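Local structure of hypothetical 11.0 kDa protein (Sulfolobus virus 1, 1TBX) at residues A[12-16]-A[31-36]. The protein probably acts as a homodimeric winged-helix transcription factor that recognises a palindromic or pseudo-palindromic DNA target sequence. Sequence-based numbering, arbitrary orientation.
Sequences IVLAY and KVNAEF
In this winged-helix domain, one turn from the first helix (9-17) packs against the C-terminal end of the second (25-33) and the loop that follows it. Residues 12-16 are regular alpha helix, with Tyr16 N hydrogen-bonded to Ile12 O at 2.9 Å. Residues 31-33 are helical too; Glu35 N and Phe36 N then both donate hydrogen bonds to Val32 O, at 2.9 and 2.8 Å, and Phe36 has turned to an extended backbone (phi/psi -130/79). The backbones are nearest at Val13 and Val32, whose CA atoms lie 6.6 Å apart. No hydrogen bond joins the segments, and 365 Å² is buried, chiefly by Tyr16, Val32, Phe36 and Ile12. Tyr16, chi1 -85° and chi2 73°, reaches past Val32 toward Glu35 and Phe36: Tyr16 CB meets Val32 CG2 at 3.6 Å, the ring edge passes Lys31 CG, and Tyr16 CE1 lies 3.8 Å from Phe36 CE1. Val32, chi1 t (161°), sends CG2 to Tyr16 and Val13, with Val13 CA 4.2 Å from Val32 CG2, while Val32 CG1 lies 3.9 Å from Ile12 CG2. Ile12 (chi1 m, chi2 t) also sets CG1 over one face of the Phe36 ring and CG2 3.7 Å from Phe36 CD1. The long helix 71-94 borders this apolar cluster: Ile84 touches Phe36, and Lys81 makes a cation-pi contact with Tyr16. Val13 continues the core into helix 40-52 through Phe43, Ala46 and Leu50. At the tyrosine tip, Tyr16 OH sits at the edge of the Phe36 ring, 3.4 Å from Phe36 CE1, and 3.3 Å from Glu35 CD.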
ATOM      1  N   ILE A  12       3.291  -2.502  -5.632  1.00 24.73           N
ATOM      2  CA  ILE A  12       3.720  -1.691  -6.769  1.00 23.51           C
ATOM      3  C   ILE A  12       3.677  -2.500  -8.077  1.00 26.17           C
ATOM      4  O   ILE A  12       3.060  -2.052  -9.065  1.00 24.36           O
ATOM      5  CB  ILE A  12       5.109  -1.124  -6.532  1.00 22.00           C
ATOM      6  CG1 ILE A  12       5.069  -0.276  -5.271  1.00 26.86           C
ATOM      7  CG2 ILE A  12       5.526  -0.262  -7.691  1.00 14.33           C
ATOM      8  CD1 ILE A  12       6.395  -0.114  -4.610  1.00 26.17           C
ATOM      9  N   VAL A  13       4.308  -3.679  -8.061  1.00 23.31           N
ATOM     10  CA  VAL A  13       4.454  -4.524  -9.217  1.00 18.14           C
ATOM     11  C   VAL A  13       3.061  -4.830  -9.717  1.00 24.11           C
ATOM     12  O   VAL A  13       2.759  -4.639 -10.879  1.00 30.17           O
ATOM     13  CB  VAL A  13       5.185  -5.797  -8.849  1.00 23.61           C
ATOM     14  CG1 VAL A  13       5.151  -6.770 -10.030  1.00 14.49           C
ATOM     15  CG2 VAL A  13       6.689  -5.481  -8.316  1.00  9.55           C
ATOM     16  N   LEU A  14       2.164  -5.211  -8.829  1.00 23.68           N
ATOM     17  CA  LEU A  14       0.796  -5.471  -9.247  1.00 24.74           C
ATOM     18  C   LEU A  14       0.116  -4.273  -9.962  1.00 27.91           C
ATOM     19  O   LEU A  14      -0.480  -4.419 -11.040  1.00 26.44           O
ATOM     20  CB  LEU A  14      -0.026  -5.934  -8.030  1.00 27.60           C
ATOM     21  CG  LEU A  14      -1.308  -6.681  -8.399  1.00 29.11           C
ATOM     22  CD1 LEU A  14      -0.951  -7.786  -9.373  1.00 23.89           C
ATOM     23  CD2 LEU A  14      -2.057  -7.208  -7.154  1.00 23.90           C
ATOM     24  N   ALA A  15       0.203  -3.094  -9.351  1.00 26.89           N
ATOM     25  CA  ALA A  15      -0.390  -1.877  -9.891  1.00 25.17           C
ATOM     26  C   ALA A  15       0.157  -1.608 -11.273  1.00 27.88           C
ATOM     27  O   ALA A  15      -0.586  -1.303 -12.190  1.00 34.09           O
ATOM     28  CB  ALA A  15      -0.069  -0.714  -8.998  1.00 22.52           C
ATOM     29  N   TYR A  16       1.467  -1.744 -11.431  1.00 27.22           N
ATOM     30  CA  TYR A  16       2.101  -1.417 -12.699  1.00 25.41           C
ATOM     31  C   TYR A  16       1.733  -2.362 -13.832  1.00 26.16           C
ATOM     32  O   TYR A  16       1.751  -1.983 -15.018  1.00 27.09           O
ATOM     33  CB  TYR A  16       3.601  -1.320 -12.510  1.00 26.40           C
ATOM     34  CG  TYR A  16       3.934   0.058 -12.039  1.00 33.71           C
ATOM     35  CD1 TYR A  16       3.640   0.478 -10.720  1.00 33.18           C
ATOM     36  CD2 TYR A  16       4.472   0.995 -12.934  1.00 36.01           C
ATOM     37  CE1 TYR A  16       3.927   1.807 -10.315  1.00 36.54           C
ATOM     38  CE2 TYR A  16       4.769   2.312 -12.544  1.00 31.09           C
ATOM     39  CZ  TYR A  16       4.502   2.712 -11.252  1.00 37.76           C
ATOM     40  OH  TYR A  16       4.804   4.018 -10.940  1.00 36.73           O
ATOM     41  N   LYS A  31      10.284  -0.572 -15.746  1.00 22.98           N
ATOM     42  CA  LYS A  31       9.255   0.429 -15.600  1.00 25.97           C
ATOM     43  C   LYS A  31       8.997   0.770 -14.119  1.00 29.06           C
ATOM     44  O   LYS A  31       8.958   1.942 -13.739  1.00 28.58           O
ATOM     45  CB  LYS A  31       7.989  -0.163 -16.188  1.00 27.44           C
ATOM     46  CG  LYS A  31       6.938   0.803 -16.522  1.00 36.29           C
ATOM     47  CD  LYS A  31       5.917   0.134 -17.436  1.00 40.66           C
ATOM     48  CE  LYS A  31       6.410   0.071 -18.869  1.00 42.30           C
ATOM     49  NZ  LYS A  31       6.130   1.343 -19.578  1.00 42.30           N
ATOM     50  N   VAL A  32       8.787  -0.270 -13.313  1.00 26.13           N
ATOM     51  CA  VAL A  32       8.549  -0.154 -11.890  1.00 23.50           C
ATOM     52  C   VAL A  32       9.731   0.605 -11.306  1.00 28.20           C
ATOM     53  O   VAL A  32       9.583   1.645 -10.628  1.00 30.50           O
ATOM     54  CB  VAL A  32       8.398  -1.563 -11.225  1.00 22.18           C
ATOM     55  CG1 VAL A  32       8.609  -1.524  -9.736  1.00 20.78           C
ATOM     56  CG2 VAL A  32       7.011  -2.145 -11.511  1.00 22.34           C
ATOM     57  N   ASN A  33      10.920   0.107 -11.610  1.00 27.05           N
ATOM     58  CA  ASN A  33      12.118   0.649 -11.049  1.00 24.60           C
ATOM     59  C   ASN A  33      12.386   2.139 -11.372  1.00 24.85           C
ATOM     60  O   ASN A  33      12.916   2.879 -10.531  1.00 26.12           O
ATOM     61  CB  ASN A  33      13.254  -0.241 -11.454  1.00 19.03           C
ATOM     62  CG  ASN A  33      14.534   0.248 -10.924  1.00 20.82           C
ATOM     63  OD1 ASN A  33      14.799   0.160  -9.724  1.00 24.40           O
ATOM     64  ND2 ASN A  33      15.327   0.848 -11.796  1.00 17.06           N
ATOM     65  N   ALA A  34      12.002   2.550 -12.581  1.00 23.06           N
ATOM     66  CA  ALA A  34      12.018   3.945 -13.050  1.00 22.15           C
ATOM     67  C   ALA A  34      11.210   4.901 -12.164  1.00 26.81           C
ATOM     68  O   ALA A  34      11.401   6.104 -12.257  1.00 32.54           O
ATOM     69  CB  ALA A  34      11.489   4.024 -14.506  1.00 14.40           C
ATOM     70  N   GLU A  35      10.316   4.377 -11.320  1.00 25.30           N
ATOM     71  CA  GLU A  35       9.449   5.212 -10.491  1.00 28.39           C
ATOM     72  C   GLU A  35       9.554   4.910  -9.012  1.00 29.05           C
ATOM     73  O   GLU A  35       9.438   5.795  -8.193  1.00 33.58           O
ATOM     74  CB  GLU A  35       7.998   4.957 -10.856  1.00 29.11           C
ATOM     75  CG  GLU A  35       7.653   5.273 -12.288  1.00 34.29           C
ATOM     76  CD  GLU A  35       6.598   6.342 -12.407  1.00 31.97           C
ATOM     77  OE1 GLU A  35       6.298   7.014 -11.397  1.00 50.80           O
ATOM     78  OE2 GLU A  35       6.082   6.535 -13.513  1.00 34.62           O
ATOM     79  N   PHE A  36       9.705   3.637  -8.690  1.00 29.17           N
ATOM     80  CA  PHE A  36       9.827   3.157  -7.343  1.00 23.90           C
ATOM     81  C   PHE A  36      11.039   2.242  -7.271  1.00 25.82           C
ATOM     82  O   PHE A  36      10.876   1.017  -7.285  1.00 26.92           O
ATOM     83  CB  PHE A  36       8.594   2.341  -7.037  1.00 24.43           C
ATOM     84  CG  PHE A  36       7.400   3.165  -6.811  1.00 28.56           C
ATOM     85  CD1 PHE A  36       6.455   3.317  -7.814  1.00 26.12           C
ATOM     86  CD2 PHE A  36       7.217   3.824  -5.588  1.00 24.28           C
ATOM     87  CE1 PHE A  36       5.344   4.095  -7.608  1.00 23.02           C
ATOM     88  CE2 PHE A  36       6.118   4.608  -5.379  1.00 23.16           C
ATOM     89  CZ  PHE A  36       5.163   4.747  -6.396  1.00 23.67           C
TER